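Local coordinates for hypothetical protein Atu3615 (Agrobacterium tumefaciens str. C58, PDB 1ZNP) that is of unknown function but belongs to the cupin superfamily and folds as a small beta-barrel-like domain built mostly from antiparallel strands, at residues W55-H66 with P99-S110. Numbering follows the deposited sequence.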
loop_
_atom_site.group_PDB
_atom_site.type_symbol
_atom_site.label_atom_id
_atom_site.label_comp_id
_atom_site.label_asym_id
_atom_site.label_seq_id
_atom_site.Cartn_x
_atom_site.Cartn_y
_atom_site.Cartn_z
ATOM N N TRP A 55 11.747 12.421 2.785
ATOM C CA TRP A 55 12.049 11.564 1.639
ATOM C C TRP A 55 13.523 11.186 1.561
ATOM O O TRP A 55 14.402 12.051 1.593
ATOM C CB TRP A 55 11.665 12.246 0.323
ATOM C CG TRP A 55 10.194 12.319 0.024
ATOM C CD1 TRP A 55 9.422 13.440 0.025
ATOM C CD2 TRP A 55 9.335 11.243 -0.403
ATOM N NE1 TRP A 55 8.140 13.140 -0.381
ATOM C CE2 TRP A 55 8.056 11.800 -0.648
ATOM C CE3 TRP A 55 9.522 9.866 -0.604
ATOM C CZ2 TRP A 55 6.972 11.034 -1.083
ATOM C CZ3 TRP A 55 8.435 9.097 -1.041
ATOM C CH2 TRP A 55 7.175 9.690 -1.274
ATOM N N HIS A 56 13.786 9.890 1.433
ATOM C CA HIS A 56 15.149 9.386 1.352
ATOM C C HIS A 56 15.104 7.973 0.800
ATOM O O HIS A 56 14.024 7.396 0.626
ATOM C CB HIS A 56 15.776 9.333 2.742
ATOM C CG HIS A 56 15.073 8.392 3.670
ATOM N ND1 HIS A 56 13.834 8.666 4.209
ATOM C CD2 HIS A 56 15.403 7.149 4.098
ATOM C CE1 HIS A 56 13.431 7.634 4.928
ATOM N NE2 HIS A 56 14.364 6.700 4.876
ATOM N N ARG A 57 16.278 7.412 0.540
ATOM C CA ARG A 57 16.354 6.052 0.047
ATOM C C ARG A 57 17.667 5.379 0.441
ATOM O O ARG A 57 18.687 6.046 0.657
ATOM C CB ARG A 57 16.173 6.012 -1.482
ATOM C CG ARG A 57 17.317 6.602 -2.270
ATOM C CD ARG A 57 16.960 6.805 -3.742
ATOM N NE ARG A 57 17.839 7.815 -4.335
ATOM C CZ ARG A 57 19.108 7.613 -4.694
ATOM N NH1 ARG A 57 19.686 6.430 -4.550
ATOM N NH2 ARG A 57 19.819 8.620 -5.166
ATOM N N VAL A 58 17.602 4.054 0.574
ATOM C CA VAL A 58 18.749 3.233 0.894
ATOM C C VAL A 58 19.050 2.629 -0.473
ATOM O O VAL A 58 18.301 1.788 -0.971
ATOM C CB VAL A 58 18.375 2.154 1.919
ATOM C CG1 VAL A 58 19.593 1.349 2.291
ATOM C CG2 VAL A 58 17.764 2.811 3.159
ATOM N N THR A 59 20.145 3.084 -1.076
ATOM C CA THR A 59 20.529 2.682 -2.426
ATOM C C THR A 59 20.749 1.225 -2.766
ATOM O O THR A 59 20.384 0.791 -3.855
ATOM C CB THR A 59 21.805 3.432 -2.898
ATOM O OG1 THR A 59 22.932 3.002 -2.123
ATOM C CG2 THR A 59 21.635 4.942 -2.752
ATOM N N ASP A 60 21.323 0.456 -1.851
ATOM C CA ASP A 60 21.642 -0.934 -2.156
ATOM C C ASP A 60 21.144 -1.987 -1.186
ATOM O O ASP A 60 21.753 -3.049 -1.041
ATOM C CB ASP A 60 23.151 -1.052 -2.277
ATOM C CG ASP A 60 23.877 -0.372 -1.117
ATOM O OD1 ASP A 60 24.969 0.178 -1.349
ATOM O OD2 ASP A 60 23.362 -0.393 0.022
ATOM N N ALA A 61 20.036 -1.706 -0.521
ATOM C CA ALA A 61 19.510 -2.669 0.422
ATOM C C ALA A 61 18.034 -2.441 0.636
ATOM O O ALA A 61 17.550 -1.313 0.534
ATOM C CB ALA A 61 20.248 -2.560 1.741
ATOM N N VAL A 62 17.344 -3.544 0.917
ATOM C CA VAL A 62 15.924 -3.577 1.193
ATOM C C VAL A 62 15.698 -3.260 2.678
ATOM O O VAL A 62 16.364 -3.812 3.562
ATOM C CB VAL A 62 15.359 -4.986 0.925
ATOM C CG1 VAL A 62 13.921 -5.086 1.423
ATOM C CG2 VAL A 62 15.444 -5.304 -0.554
ATOM N N GLU A 63 14.749 -2.383 2.952
ATOM C CA GLU A 63 14.445 -2.037 4.319
ATOM C C GLU A 63 13.024 -2.478 4.657
ATOM O O GLU A 63 12.092 -2.234 3.898
ATOM C CB GLU A 63 14.597 -0.533 4.523
ATOM C CG GLU A 63 14.213 -0.071 5.919
ATOM C CD GLU A 63 14.834 1.260 6.282
ATOM O OE1 GLU A 63 14.857 2.156 5.412
ATOM O OE2 GLU A 63 15.290 1.405 7.439
ATOM N N VAL A 64 12.861 -3.154 5.785
ATOM C CA VAL A 64 11.543 -3.589 6.191
ATOM C C VAL A 64 11.127 -2.856 7.464
ATOM O O VAL A 64 11.870 -2.831 8.457
ATOM C CB VAL A 64 11.510 -5.097 6.461
ATOM C CG1 VAL A 64 10.116 -5.505 6.930
ATOM C CG2 VAL A 64 11.934 -5.857 5.205
ATOM N N TRP A 65 9.937 -2.265 7.425
ATOM C CA TRP A 65 9.401 -1.537 8.568
ATOM C C TRP A 65 8.525 -2.441 9.429
ATOM O O TRP A 65 7.783 -3.275 8.914
ATOM C CB TRP A 65 8.592 -0.323 8.092
ATOM C CG TRP A 65 9.427 0.828 7.589
ATOM C CD1 TRP A 65 10.310 0.814 6.547
ATOM C CD2 TRP A 65 9.411 2.176 8.082
ATOM N NE1 TRP A 65 10.842 2.069 6.358
ATOM C CE2 TRP A 65 10.308 2.923 7.286
ATOM C CE3 TRP A 65 8.723 2.825 9.119
ATOM C CZ2 TRP A 65 10.536 4.284 7.493
ATOM C CZ3 TRP A 65 8.950 4.180 9.325
ATOM C CH2 TRP A 65 9.850 4.894 8.513
ATOM N N HIS A 66 8.630 -2.279 10.747
ATOM C CA HIS A 66 7.855 -3.088 11.688
ATOM C C HIS A 66 7.192 -2.185 12.726
ATOM O O HIS A 66 7.867 -1.372 13.372
ATOM C CB HIS A 66 8.764 -4.094 12.414
ATOM C CG HIS A 66 9.629 -4.907 11.497
ATOM N ND1 HIS A 66 10.791 -4.415 10.938
ATOM C CD2 HIS A 66 9.507 -6.177 11.048
ATOM C CE1 HIS A 66 11.347 -5.348 10.188
ATOM N NE2 HIS A 66 10.589 -6.426 10.239
ATOM N N PRO A 99 1.349 -4.476 9.899
ATOM C CA PRO A 99 2.438 -4.085 10.797
ATOM C C PRO A 99 3.815 -4.331 10.201
ATOM O O PRO A 99 4.828 -4.113 10.846
ATOM C CB PRO A 99 2.180 -4.934 12.040
ATOM C CG PRO A 99 1.668 -6.230 11.439
ATOM C CD PRO A 99 0.733 -5.748 10.322
ATOM N N GLN A 100 3.844 -4.791 8.962
ATOM C CA GLN A 100 5.112 -5.063 8.296
ATOM C C GLN A 100 4.979 -4.639 6.852
ATOM O O GLN A 100 4.011 -4.995 6.196
ATOM C CB GLN A 100 5.439 -6.553 8.362
ATOM C CG GLN A 100 6.850 -6.886 7.956
ATOM C CD GLN A 100 7.077 -8.374 7.870
ATOM O OE1 GLN A 100 6.935 -8.976 6.803
ATOM N NE2 GLN A 100 7.412 -8.984 8.999
ATOM N N VAL A 101 5.935 -3.851 6.374
ATOM C CA VAL A 101 5.929 -3.396 4.985
ATOM C C VAL A 101 7.363 -3.358 4.446
ATOM O O VAL A 101 8.293 -2.874 5.110
ATOM C CB VAL A 101 5.247 -2.016 4.836
ATOM C CG1 VAL A 101 5.693 -1.104 5.936
ATOM C CG2 VAL A 101 5.592 -1.404 3.500
ATOM N N ILE A 102 7.512 -3.884 3.234
ATOM C CA ILE A 102 8.793 -4.002 2.568
ATOM C C ILE A 102 9.143 -2.915 1.578
ATOM O O ILE A 102 8.611 -2.890 0.477
ATOM C CB ILE A 102 8.890 -5.328 1.795
ATOM C CG1 ILE A 102 8.775 -6.501 2.760
ATOM C CG2 ILE A 102 10.185 -5.391 1.024
ATOM C CD1 ILE A 102 7.375 -6.704 3.246
ATOM N N VAL A 103 10.063 -2.033 1.951
ATOM C CA VAL A 103 10.475 -1.001 1.029
ATOM C C VAL A 103 11.603 -1.612 0.201
ATOM O O VAL A 103 12.677 -1.918 0.723
ATOM C CB VAL A 103 11.006 0.251 1.761
ATOM C CG1 VAL A 103 11.328 1.348 0.741
ATOM C CG2 VAL A 103 9.980 0.736 2.784
ATOM N N PRO A 104 11.364 -1.831 -1.097
ATOM C CA PRO A 104 12.407 -2.411 -1.940
ATOM C C PRO A 104 13.638 -1.500 -2.006
ATOM O O PRO A 104 13.568 -0.324 -1.655
ATOM C CB PRO A 104 11.702 -2.591 -3.288
ATOM C CG PRO A 104 10.689 -1.518 -3.287
ATOM C CD PRO A 104 10.152 -1.547 -1.881
ATOM N N ALA A 105 14.759 -2.059 -2.449
ATOM C CA ALA A 105 16.018 -1.329 -2.541
ATOM C C ALA A 105 16.008 -0.153 -3.515
ATOM O O ALA A 105 15.404 -0.210 -4.584
ATOM C CB ALA A 105 17.146 -2.287 -2.897
ATOM N N ASN A 106 16.696 0.911 -3.113
ATOM C CA ASN A 106 16.812 2.137 -3.883
ATOM C C ASN A 106 15.478 2.806 -4.183
ATOM O O ASN A 106 15.389 3.626 -5.090
ATOM C CB ASN A 106 17.546 1.888 -5.198
ATOM C CG ASN A 106 18.055 3.174 -5.826
ATOM O OD1 ASN A 106 18.168 3.282 -7.044
ATOM N ND2 ASN A 106 18.374 4.153 -4.992
ATOM N N CYS A 107 14.441 2.463 -3.425
ATOM C CA CYS A 107 13.134 3.078 -3.628
ATOM C C CYS A 107 12.948 4.247 -2.664
ATOM O O CYS A 107 13.237 4.128 -1.477
ATOM C CB CYS A 107 12.033 2.051 -3.385
ATOM S SG CYS A 107 10.379 2.769 -3.300
ATOM N N TRP A 108 12.466 5.376 -3.168
ATOM C CA TRP A 108 12.245 6.533 -2.315
ATOM C C TRP A 108 11.213 6.217 -1.230
ATOM O O TRP A 108 10.231 5.509 -1.484
ATOM C CB TRP A 108 11.763 7.732 -3.144
ATOM C CG TRP A 108 12.831 8.378 -3.989
ATOM C CD1 TRP A 108 12.988 8.268 -5.340
ATOM C CD2 TRP A 108 13.891 9.219 -3.530
ATOM N NE1 TRP A 108 14.080 8.990 -5.751
ATOM C CE2 TRP A 108 14.653 9.583 -4.659
ATOM C CE3 TRP A 108 14.271 9.703 -2.270
ATOM C CZ2 TRP A 108 15.778 10.411 -4.570
ATOM C CZ3 TRP A 108 15.390 10.527 -2.180
ATOM C CH2 TRP A 108 16.130 10.873 -3.327
ATOM N N GLN A 109 11.428 6.755 -0.031
ATOM C CA GLN A 109 10.517 6.518 1.079
ATOM C C GLN A 109 10.414 7.666 2.077
ATOM O O GLN A 109 11.389 8.356 2.353
ATOM C CB GLN A 109 10.930 5.247 1.822
ATOM C CG GLN A 109 12.314 5.309 2.429
ATOM C CD GLN A 109 12.644 4.080 3.250
ATOM O OE1 GLN A 109 11.912 3.724 4.179
ATOM N NE2 GLN A 109 13.754 3.426 2.919
ATOM N N SER A 110 9.209 7.869 2.607
ATOM C CA SER A 110 8.957 8.912 3.600
ATOM C C SER A 110 7.787 8.440 4.444
ATOM O O SER A 110 6.996 7.613 4.001
ATOM C CB SER A 110 8.616 10.249 2.934
ATOM O OG SER A 110 7.459 10.149 2.136
HETATM O O HOH W 1 15.073 3.008 0.377
HETATM O O HOH W 2 15.038 0.329 0.573
#
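Gln-109 reaches across to three side chains of 55-66. Its CG sits between the backbone N and the carbonyl carbon (chi1 61°), and the chain beyond is extended, which carries the amide along the interior to Glu-63 and Trp-65. Gln-109 NE2 donates to Glu-63 OE1 at 3.0 Å, meeting it nearly along the C-O bond, with carboxylate and amide planes almost perpendicular (85°). Gln-109 OE1 accepts from Trp-65 NE1 at 2.9 Å, in its own carbonyl plane. Gln-109 NE2 also donates to a water bound by Val-58 N and Cys-107 O. Three bonds thus fix the rotation of this buried amide. Gln-109 CG makes a CH-pi contact over one face of the His-56 ring, 3.7 Å from the ring centroid. His-56 ND1 is hydrogen-bonded to His-54 O.

Both segments belong to the cupin beta-barrel. Strands 63-66 and 100-103 form one antiparallel ladder. Strands 56-58 and 108-110 pair separately, through the antiparallel pair His-56 and Gln-109. Loops, including a type II turn from Pro-104 to Cys-107, lie between the two. Inside the barrel, Val-103 CG2 packs on Trp-65 CD1 at 3.8 Å, and Val-101 CG1 lies against Trp-65 CB. Val-101 and Val-103 also touch Leu-75 and Leu-77 of strand 73-78, respectively.

Trp-108 and Trp-55 carry further contacts near the His-56 pair. Arg-57 lays CD over the centre of the Trp-108 six-membered ring, 3.8 Å from the centroid. Its guanidinium stands nearly upright on that ring, planes 84° apart. Ser-110 OG sits over the Trp-55 ring, 3.3 Å from CE2. Trp-140 meets both tryptophan rings.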